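Local coordinates for sigma-C capsid protein (PDB 2VRS) that attaches avian reovirus to host cells as the trimeric fibre of the virion, and induces apoptosis of the cell, at residues Y65-S68 / S72-S75; V103-H108 / A146-S151; T112-S117 / R184-T189; L131-S136 / L203-G208. All coordinates share one frame; numbering follows the deposited sequence.

Contact 1 of 4, residues Y65-S68 / S72-S75; sequences YFCS and SLTS
S68 and T74 face each other as an antiparallel hydrogen-bonded pair, their side chains on one face of a tiny two-stranded sheet, and the hairpin they centre illustrates how so short a turn can be gripped by three bonds. T74 N gives an almost straight bond to S68 O, 2.8 Å long. In return S68 N reaches T74 O at 3.0 Å, but from well above the carbonyl plane, 49° out of it, and its N-H is also less well aligned. The third comes from a side chain: with its hydroxyl lodged between backbone N and carbonyl carbon (chi1 65°), S68 directs OG at S75 O, 2.7 Å away and nearly in line with that carbonyl. The same OG rests against T74 CG2 at 3.4 Å, the methyl branch turned to S68, while T74 OG1 is held by D63 of the second subunit. L73 and C67 meet beside the backbone, where L73 CD1 touches C67 CB at 3.7 Å and also lies close to S68 O. The backbones run close enough for C67 CA to lie 3.2 Å from T74 O, a strongly bent C-H...O contact.

The hairpin belongs to the triple beta spiral region of the fibre shaft and is built into the trimer. L73 packs on L73 of the third subunit and makes backbone hydrogen bonds to the second, and the F66 ring meets F66 of both neighbours. Strands 68-69 and 73-74 follow hairpin 51-54/57-60 and precede strand 81-92 of the C-terminal barrel.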
# COMPACT_ATOMS: atom_id res chain seq x y z
N TYR C 65 -5.63 -8.42 -2.09
CA TYR C 65 -6.28 -7.40 -1.25
C TYR C 65 -5.36 -6.22 -0.98
O TYR C 65 -5.82 -5.21 -0.46
CB TYR C 65 -6.76 -8.00 0.07
CG TYR C 65 -7.93 -8.91 -0.15
CD1 TYR C 65 -9.21 -8.38 -0.19
CD2 TYR C 65 -7.75 -10.27 -0.40
CE1 TYR C 65 -10.31 -9.18 -0.48
CE2 TYR C 65 -8.85 -11.09 -0.66
CZ TYR C 65 -10.12 -10.54 -0.69
OH TYR C 65 -11.23 -11.31 -0.93
N PHE C 66 -4.08 -6.35 -1.34
CA PHE C 66 -3.11 -5.28 -1.12
C PHE C 66 -2.53 -4.72 -2.41
O PHE C 66 -2.32 -3.52 -2.55
CB PHE C 66 -1.97 -5.76 -0.21
CG PHE C 66 -0.90 -4.69 0.01
CD1 PHE C 66 -1.23 -3.52 0.70
CD2 PHE C 66 0.42 -4.89 -0.44
CE1 PHE C 66 -0.26 -2.53 0.93
CE2 PHE C 66 1.41 -3.88 -0.21
CZ PHE C 66 1.05 -2.72 0.47
N CYS C 67 -2.14 -5.62 -3.33
CA CYS C 67 -1.42 -5.13 -4.49
C CYS C 67 -1.70 -6.04 -5.71
O CYS C 67 -2.31 -7.12 -5.56
CB CYS C 67 0.08 -4.95 -4.20
SG CYS C 67 0.91 -6.59 -3.82
N SER C 68 -1.26 -5.56 -6.88
CA SER C 68 -1.47 -6.24 -8.15
C SER C 68 -0.47 -5.70 -9.16
O SER C 68 0.24 -4.73 -8.89
CB SER C 68 -2.90 -6.03 -8.65
OG SER C 68 -3.11 -4.67 -8.94
N SER C 72 3.41 -2.37 -13.86
CA SER C 72 4.10 -1.96 -12.61
C SER C 72 3.28 -2.45 -11.40
O SER C 72 2.11 -2.75 -11.54
CB SER C 72 4.26 -0.45 -12.59
OG SER C 72 2.98 0.20 -12.65
N LEU C 73 3.92 -2.50 -10.24
CA LEU C 73 3.26 -2.92 -9.01
C LEU C 73 2.35 -1.77 -8.55
O LEU C 73 2.81 -0.65 -8.32
CB LEU C 73 4.32 -3.19 -7.94
CG LEU C 73 3.75 -3.63 -6.57
CD1 LEU C 73 2.91 -4.92 -6.65
CD2 LEU C 73 4.92 -3.70 -5.53
N THR C 74 1.07 -2.10 -8.41
CA THR C 74 0.04 -1.09 -8.07
C THR C 74 -0.86 -1.62 -6.94
O THR C 74 -0.57 -2.67 -6.33
CB THR C 74 -0.76 -0.63 -9.33
OG1 THR C 74 -1.62 0.49 -9.02
CG2 THR C 74 -1.57 -1.78 -9.93
N SER C 75 -1.93 -0.89 -6.62
CA SER C 75 -2.82 -1.28 -5.52
C SER C 75 -3.75 -2.46 -5.80
O SER C 75 -3.62 -3.16 -6.81
CB SER C 75 -3.63 -0.04 -5.08
OG SER C 75 -4.38 0.40 -6.21

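Contact 2 of 4, residues V103-H108 / A146-S151; sequences VNAHCH and ARLVPS
C107 sets its sulfur over the start of the R147 side chain, SG lying 3.7 Å from R147 CB, while C107 CB comes within 4.0 Å of R147 CD. The arginine therefore offers its aliphatic part to the strand. Bends at chi2 (-85°) and chi3 (59°) fold its chain, and the guanidinium group is carried off to other partners: NH2 bonds to T211 OG1, and the group makes a cation-pi contact with Y65. One step along the 3-10 turn, L148 sends its CD2 methyl to the methyl of A105, a looser touch at 4.1 Å. A105 and C107, two apart on strand 98-108, both direct CB to the turn, as alternation in a strand requires.

In the beta-barrel C-terminal domain, the connection between strand 128-134 and helix 152-155 thus packs its 3-10 turn on strand 98-108. Strand 111-119 also touches the turn: R147 O accepts a hydrogen bond from T112 OG1, and L148 packs on Y114. Across the two segments themselves the contact is entirely van der Waals, a small, buried patch of methyls, methylenes and one sulfur. Its chemistry implies that R147 works in two parts, an apolar stem covering the core and a charged end whose polar partners lie elsewhere.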
# COMPACT_ATOMS: atom_id res chain seq x y z
N VAL C 103 -25.14 -3.38 11.14
CA VAL C 103 -23.75 -3.04 10.74
C VAL C 103 -23.61 -3.11 9.24
O VAL C 103 -24.02 -4.09 8.62
CB VAL C 103 -22.69 -3.99 11.36
CG1 VAL C 103 -21.28 -3.61 10.85
CG2 VAL C 103 -22.75 -3.99 12.91
N ASN C 104 -23.02 -2.07 8.64
CA ASN C 104 -22.50 -2.16 7.29
C ASN C 104 -20.97 -2.06 7.37
O ASN C 104 -20.47 -1.11 7.93
CB ASN C 104 -22.98 -0.99 6.46
CG ASN C 104 -24.41 -1.17 5.98
OD1 ASN C 104 -24.65 -1.75 4.94
ND2 ASN C 104 -25.33 -0.64 6.73
N ALA C 105 -20.30 -3.06 6.82
CA ALA C 105 -18.85 -3.13 6.79
C ALA C 105 -18.40 -2.98 5.34
O ALA C 105 -18.70 -3.83 4.48
CB ALA C 105 -18.37 -4.50 7.45
N HIS C 106 -17.74 -1.87 5.05
CA HIS C 106 -17.28 -1.61 3.70
C HIS C 106 -15.84 -2.05 3.60
O HIS C 106 -14.94 -1.44 4.21
CB HIS C 106 -17.43 -0.11 3.35
CG HIS C 106 -16.98 0.23 1.96
ND1 HIS C 106 -16.09 1.24 1.69
CD2 HIS C 106 -17.31 -0.32 0.76
CE1 HIS C 106 -15.87 1.29 0.38
NE2 HIS C 106 -16.61 0.37 -0.20
N CYS C 107 -15.61 -3.11 2.84
CA CYS C 107 -14.27 -3.74 2.80
C CYS C 107 -13.66 -3.34 1.48
O CYS C 107 -14.20 -3.66 0.42
CB CYS C 107 -14.39 -5.26 2.91
SG CYS C 107 -15.41 -5.78 4.28
N HIS C 108 -12.56 -2.62 1.51
CA HIS C 108 -11.95 -2.17 0.26
C HIS C 108 -10.43 -2.32 0.45
O HIS C 108 -9.84 -1.66 1.31
CB HIS C 108 -12.39 -0.73 -0.10
CG HIS C 108 -12.18 0.29 1.00
ND1 HIS C 108 -11.27 1.32 0.89
CD2 HIS C 108 -12.75 0.42 2.23
CE1 HIS C 108 -11.27 2.03 2.01
NE2 HIS C 108 -12.17 1.51 2.83
N ALA C 146 -12.37 -13.07 7.26
CA ALA C 146 -11.03 -12.51 7.30
C ALA C 146 -11.09 -10.99 7.22
O ALA C 146 -10.22 -10.32 7.74
CB ALA C 146 -10.21 -13.05 6.17
N ARG C 147 -12.15 -10.46 6.61
CA ARG C 147 -12.26 -8.97 6.44
C ARG C 147 -12.67 -8.26 7.73
O ARG C 147 -12.75 -7.02 7.73
CB ARG C 147 -13.25 -8.60 5.36
CG ARG C 147 -12.96 -9.25 3.98
CD ARG C 147 -11.97 -8.47 3.12
NE ARG C 147 -10.64 -8.29 3.75
CZ ARG C 147 -9.66 -9.19 3.78
NH1 ARG C 147 -9.83 -10.40 3.23
NH2 ARG C 147 -8.52 -8.89 4.38
N LEU C 148 -12.95 -9.02 8.79
CA LEU C 148 -13.45 -8.44 10.04
C LEU C 148 -12.43 -8.64 11.16
O LEU C 148 -12.71 -8.40 12.33
CB LEU C 148 -14.79 -9.09 10.46
CG LEU C 148 -15.91 -9.05 9.40
CD1 LEU C 148 -17.19 -9.67 9.96
CD2 LEU C 148 -16.13 -7.62 8.90
N VAL C 149 -11.27 -9.15 10.78
CA VAL C 149 -10.16 -9.40 11.71
C VAL C 149 -9.01 -8.44 11.41
O VAL C 149 -8.48 -8.39 10.30
CB VAL C 149 -9.62 -10.88 11.60
CG1 VAL C 149 -8.48 -11.08 12.59
CG2 VAL C 149 -10.75 -11.88 11.92
N PRO C 150 -8.61 -7.64 12.43
CA PRO C 150 -7.53 -6.67 12.25
C PRO C 150 -6.17 -7.35 12.10
O PRO C 150 -5.97 -8.46 12.64
CB PRO C 150 -7.55 -5.88 13.55
CG PRO C 150 -8.09 -6.91 14.58
CD PRO C 150 -9.15 -7.62 13.80
N SER C 151 -5.23 -6.68 11.43
CA SER C 151 -3.88 -7.22 11.28
C SER C 151 -3.19 -7.24 12.65
O SER C 151 -3.58 -6.55 13.57
CB SER C 151 -3.05 -6.38 10.30
OG SER C 151 -2.80 -5.09 10.85

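Contact 3 of 4, residues T112-S117 / R184-T189; sequences TDYMMS and RVFTIT
F186 contributes the most surface here and is met by two residues of the strand across the barrel interior, Y114 and M116. Its ring projects inward with CG between backbone N and carbonyl carbon (chi1 70°), and its CE1 comes within 4.1 Å of Y114 CE2. The two aromatic side chains point in opposite directions and slide past each other, meeting obliquely by their ring carbons. Y114 also carries the methyl T112 CG2 over one face of its ring, 4.2 Å above the plane and offset toward the rim. M116 reaches the same phenylalanine differently: its extended chain (chi2 -174°, chi3 -168°) brings the terminal methyl CE to the ring edge, near the ring plane, 4.3 Å from F186 CZ.

With CA atoms 12.7 Å apart at Y114 and F186, the strands 111-119 and 185-191 are no neighbours in the sheet. They are wall segments of a curled antiparallel sheet, joined through its interior by long side chains. F133 is a further part of this cluster, its ring meeting that of F186 at a shallow angle, and Y180 meets F186 more steeply. M116 packs on V103 and Y114 on A105, both of strand 98-108, and M116 also on V205 of strand 198-210, which extends the core to both adjacent strands.

Rings and a thioether methyl do all the touching, so the contact rests on dispersion and on the exclusion of water, with no polar group across it and F186 as the common partner of an aromatic ring and a methionine methyl.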
# COMPACT_ATOMS: atom_id res chain seq x y z
N THR C 112 -11.27 -2.09 6.32
CA THR C 112 -12.68 -2.38 6.59
C THR C 112 -13.26 -1.31 7.44
O THR C 112 -12.78 -1.06 8.55
CB THR C 112 -12.86 -3.77 7.25
OG1 THR C 112 -12.47 -4.74 6.29
CG2 THR C 112 -14.28 -3.96 7.69
N ASP C 113 -14.25 -0.62 6.88
CA ASP C 113 -14.88 0.52 7.58
C ASP C 113 -16.23 0.14 8.06
O ASP C 113 -17.03 -0.35 7.26
CB ASP C 113 -14.91 1.77 6.69
CG ASP C 113 -13.48 2.27 6.36
OD1 ASP C 113 -12.71 2.43 7.33
OD2 ASP C 113 -13.15 2.49 5.18
N TYR C 114 -16.46 0.30 9.37
CA TYR C 114 -17.74 -0.06 9.98
C TYR C 114 -18.65 1.15 10.13
O TYR C 114 -18.26 2.20 10.63
CB TYR C 114 -17.50 -0.60 11.40
CG TYR C 114 -16.92 -1.97 11.49
CD1 TYR C 114 -17.46 -3.04 10.78
CD2 TYR C 114 -15.86 -2.21 12.38
CE1 TYR C 114 -16.93 -4.36 10.93
CE2 TYR C 114 -15.36 -3.48 12.54
CZ TYR C 114 -15.87 -4.56 11.82
OH TYR C 114 -15.33 -5.81 12.03
N MET C 115 -19.91 0.98 9.71
CA MET C 115 -20.93 1.97 9.99
C MET C 115 -22.05 1.21 10.71
O MET C 115 -22.63 0.32 10.11
CB MET C 115 -21.44 2.55 8.64
CG MET C 115 -20.51 3.57 8.02
SD MET C 115 -19.02 2.96 7.15
CE MET C 115 -19.63 1.64 6.09
N MET C 116 -22.35 1.58 11.95
CA MET C 116 -23.35 0.83 12.75
C MET C 116 -24.41 1.75 13.32
O MET C 116 -24.13 2.89 13.73
CB MET C 116 -22.68 0.21 13.96
CG MET C 116 -21.42 -0.61 13.61
SD MET C 116 -20.84 -1.41 15.13
CE MET C 116 -19.23 -2.00 14.65
N SER C 117 -25.65 1.24 13.36
CA SER C 117 -26.70 2.00 14.00
C SER C 117 -27.58 1.04 14.80
O SER C 117 -27.66 -0.16 14.52
CB SER C 117 -27.53 2.77 12.96
OG SER C 117 -28.16 1.88 12.07
N ARG C 184 -10.45 -11.49 17.67
CA ARG C 184 -11.90 -11.56 17.39
C ARG C 184 -12.73 -10.54 18.16
O ARG C 184 -13.94 -10.47 17.96
CB ARG C 184 -12.46 -12.96 17.70
CG ARG C 184 -11.91 -14.05 16.79
CD ARG C 184 -12.44 -15.44 17.22
NE ARG C 184 -13.90 -15.57 17.15
CZ ARG C 184 -14.58 -15.96 16.08
NH1 ARG C 184 -13.95 -16.23 14.95
NH2 ARG C 184 -15.91 -16.06 16.13
N VAL C 185 -12.12 -9.76 19.05
CA VAL C 185 -12.92 -8.98 20.00
C VAL C 185 -12.31 -7.60 20.21
O VAL C 185 -11.15 -7.49 20.59
CB VAL C 185 -13.00 -9.67 21.43
CG1 VAL C 185 -13.86 -8.84 22.39
CG2 VAL C 185 -13.50 -11.08 21.32
N PHE C 186 -13.11 -6.55 20.01
CA PHE C 186 -12.71 -5.24 20.43
C PHE C 186 -13.76 -4.63 21.34
O PHE C 186 -14.93 -5.04 21.33
CB PHE C 186 -12.37 -4.26 19.27
CG PHE C 186 -13.56 -3.82 18.44
CD1 PHE C 186 -13.96 -4.60 17.35
CD2 PHE C 186 -14.21 -2.58 18.68
CE1 PHE C 186 -15.01 -4.20 16.55
CE2 PHE C 186 -15.26 -2.14 17.87
CZ PHE C 186 -15.68 -2.97 16.81
N THR C 187 -13.31 -3.71 22.16
CA THR C 187 -14.17 -2.98 23.09
C THR C 187 -13.95 -1.47 22.91
O THR C 187 -12.82 -1.00 22.81
CB THR C 187 -13.87 -3.41 24.55
OG1 THR C 187 -14.14 -4.82 24.66
CG2 THR C 187 -14.73 -2.63 25.55
N ILE C 188 -15.05 -0.74 22.82
CA ILE C 188 -14.99 0.71 22.79
C ILE C 188 -15.40 1.31 24.14
O ILE C 188 -16.24 0.74 24.84
CB ILE C 188 -15.84 1.28 21.64
CG1 ILE C 188 -17.33 1.06 21.89
CG2 ILE C 188 -15.36 0.65 20.31
CD1 ILE C 188 -18.23 1.74 20.84
N THR C 189 -14.79 2.44 24.47
CA THR C 189 -15.06 3.16 25.72
C THR C 189 -15.53 4.58 25.36
O THR C 189 -14.87 5.28 24.57
CB THR C 189 -13.77 3.26 26.53
OG1 THR C 189 -13.33 1.94 26.89
CG2 THR C 189 -14.00 4.11 27.78

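Contact 4 of 4, residues L131-S136 / L203-G208; sequences LTFDLS and LTVRTG
Strands 128-134 and 198-210 face one another across the barrel interior, 10.4 Å apart between the CA atoms of L131 and V205, so that only side chains can meet. L131 and L203 reach toward each other tip to tip, their CD2 methyls 3.5 Å apart. Both leucines share one shape, CG anti to the backbone N (chi1 -160° and 176°), which stretches each chain out from its strand toward the other. Two residues on, F133 repeats the encounter with V205, the ring atom CZ lying 4.3 Å from V205 CG2 in an oblique approach. Because L131 and F133 alternate with T132, and L203 and V205 with T204, the apolar members of each strand face the core while the threonines turn from it.

Others complete the surroundings. W87 meets the F133 ring edge-to-face, and M116 packs on F133 as well. At the end of strand 128-134 the chain bends: the S136 N-H bonds to D134 OD1 at 3.0 Å, closing an Asx turn whose oxygen is approached from above the carboxylate plane. On the outer side of strand 198-210, R206 forms a salt bridge with D162 of the second subunit.

The split in chemistry is clear. Branched aliphatic groups and an aromatic ring fill the interior between the walls, while polar side chains serve the turn and the trimer interface.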
# COMPACT_ATOMS: atom_id res chain seq x y z
N LEU C 131 -18.35 -1.04 25.55
CA LEU C 131 -19.23 -1.81 24.64
C LEU C 131 -18.35 -2.72 23.83
O LEU C 131 -17.45 -2.28 23.12
CB LEU C 131 -19.99 -0.87 23.72
CG LEU C 131 -21.25 -1.40 23.06
CD1 LEU C 131 -22.25 -1.89 24.16
CD2 LEU C 131 -21.94 -0.34 22.15
N THR C 132 -18.63 -4.01 23.94
CA THR C 132 -17.79 -5.05 23.37
C THR C 132 -18.40 -5.63 22.08
O THR C 132 -19.60 -5.89 21.99
CB THR C 132 -17.46 -6.12 24.47
OG1 THR C 132 -16.61 -5.51 25.44
CG2 THR C 132 -16.73 -7.34 23.83
N PHE C 133 -17.53 -5.85 21.07
CA PHE C 133 -17.90 -6.34 19.73
C PHE C 133 -17.04 -7.59 19.47
O PHE C 133 -15.93 -7.52 19.00
CB PHE C 133 -17.61 -5.27 18.67
CG PHE C 133 -18.55 -4.11 18.75
CD1 PHE C 133 -19.74 -4.15 18.03
CD2 PHE C 133 -18.27 -3.04 19.60
CE1 PHE C 133 -20.65 -3.07 18.11
CE2 PHE C 133 -19.21 -1.94 19.73
CZ PHE C 133 -20.38 -1.96 18.97
N ASP C 134 -17.61 -8.74 19.78
CA ASP C 134 -16.96 -10.04 19.60
C ASP C 134 -17.56 -10.67 18.36
O ASP C 134 -18.79 -10.69 18.23
CB ASP C 134 -17.37 -10.87 20.84
CG ASP C 134 -16.81 -12.28 20.85
OD1 ASP C 134 -16.43 -12.84 19.81
OD2 ASP C 134 -16.81 -12.83 21.98
N LEU C 135 -16.72 -11.19 17.46
CA LEU C 135 -17.25 -11.76 16.17
C LEU C 135 -18.28 -12.87 16.41
O LEU C 135 -19.17 -13.07 15.57
CB LEU C 135 -16.13 -12.29 15.29
CG LEU C 135 -15.07 -11.31 14.76
CD1 LEU C 135 -14.07 -12.15 13.90
CD2 LEU C 135 -15.75 -10.18 13.96
N SER C 136 -18.18 -13.57 17.55
CA SER C 136 -19.15 -14.62 17.91
C SER C 136 -20.58 -14.14 18.14
O SER C 136 -21.50 -14.96 18.06
CB SER C 136 -18.68 -15.39 19.14
OG SER C 136 -17.57 -16.16 18.76
N LEU C 203 -27.98 4.64 19.03
CA LEU C 203 -26.52 4.64 19.09
C LEU C 203 -25.97 4.42 17.69
O LEU C 203 -26.46 3.56 16.95
CB LEU C 203 -26.03 3.53 20.04
CG LEU C 203 -24.52 3.28 20.18
CD1 LEU C 203 -23.74 4.45 20.88
CD2 LEU C 203 -24.33 1.94 20.96
N THR C 204 -24.96 5.22 17.28
CA THR C 204 -24.28 4.96 16.03
C THR C 204 -22.79 4.81 16.39
O THR C 204 -22.30 5.42 17.37
CB THR C 204 -24.43 6.14 14.99
OG1 THR C 204 -23.78 7.30 15.52
CG2 THR C 204 -25.91 6.45 14.69
N VAL C 205 -22.12 3.92 15.68
CA VAL C 205 -20.68 3.69 15.92
C VAL C 205 -20.05 3.72 14.51
O VAL C 205 -20.55 3.06 13.58
CB VAL C 205 -20.43 2.28 16.55
CG1 VAL C 205 -18.94 1.97 16.59
CG2 VAL C 205 -20.98 2.20 18.00
N ARG C 206 -19.02 4.53 14.34
CA ARG C 206 -18.26 4.58 13.09
C ARG C 206 -16.78 4.46 13.41
O ARG C 206 -16.24 5.20 14.25
CB ARG C 206 -18.52 5.88 12.33
CG ARG C 206 -19.96 6.07 11.98
CD ARG C 206 -20.12 7.07 10.85
NE ARG C 206 -19.32 6.71 9.67
CZ ARG C 206 -19.29 7.44 8.56
NH1 ARG C 206 -20.01 8.55 8.49
NH2 ARG C 206 -18.55 7.08 7.52
N THR C 207 -16.16 3.50 12.74
CA THR C 207 -14.73 3.26 12.92
C THR C 207 -14.24 2.46 11.72
O THR C 207 -14.99 2.14 10.82
CB THR C 207 -14.42 2.57 14.31
OG1 THR C 207 -12.99 2.61 14.54
CG2 THR C 207 -14.92 1.10 14.37
N GLY C 208 -12.95 2.19 11.68
CA GLY C 208 -12.46 1.30 10.65
C GLY C 208 -11.17 0.68 11.15
O GLY C 208 -10.56 1.13 12.15

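Read from the N terminus, contact 1 comes first and is local, closing the short hairpin of strands 68-69 and 73-74 in the shaft before any other begins. The remaining three lie in the C-terminal domain and cross one another: the segments of 103-108/146-151, 112-117/184-189 and 131-136/203-208 alternate along the chain, so that no loop is closed inside another. Contact 2 joins the connection between strand 128-134 and helix 152-155 to strand 98-108, whereas contacts 3 and 4, with centres about 3 Å apart, are two crossings of one barrel core, drawing together strands 111-119, 128-134, 185-191 and 198-210. Contacts 1 and 2 touch, which brings the shaft against the C-terminal domain.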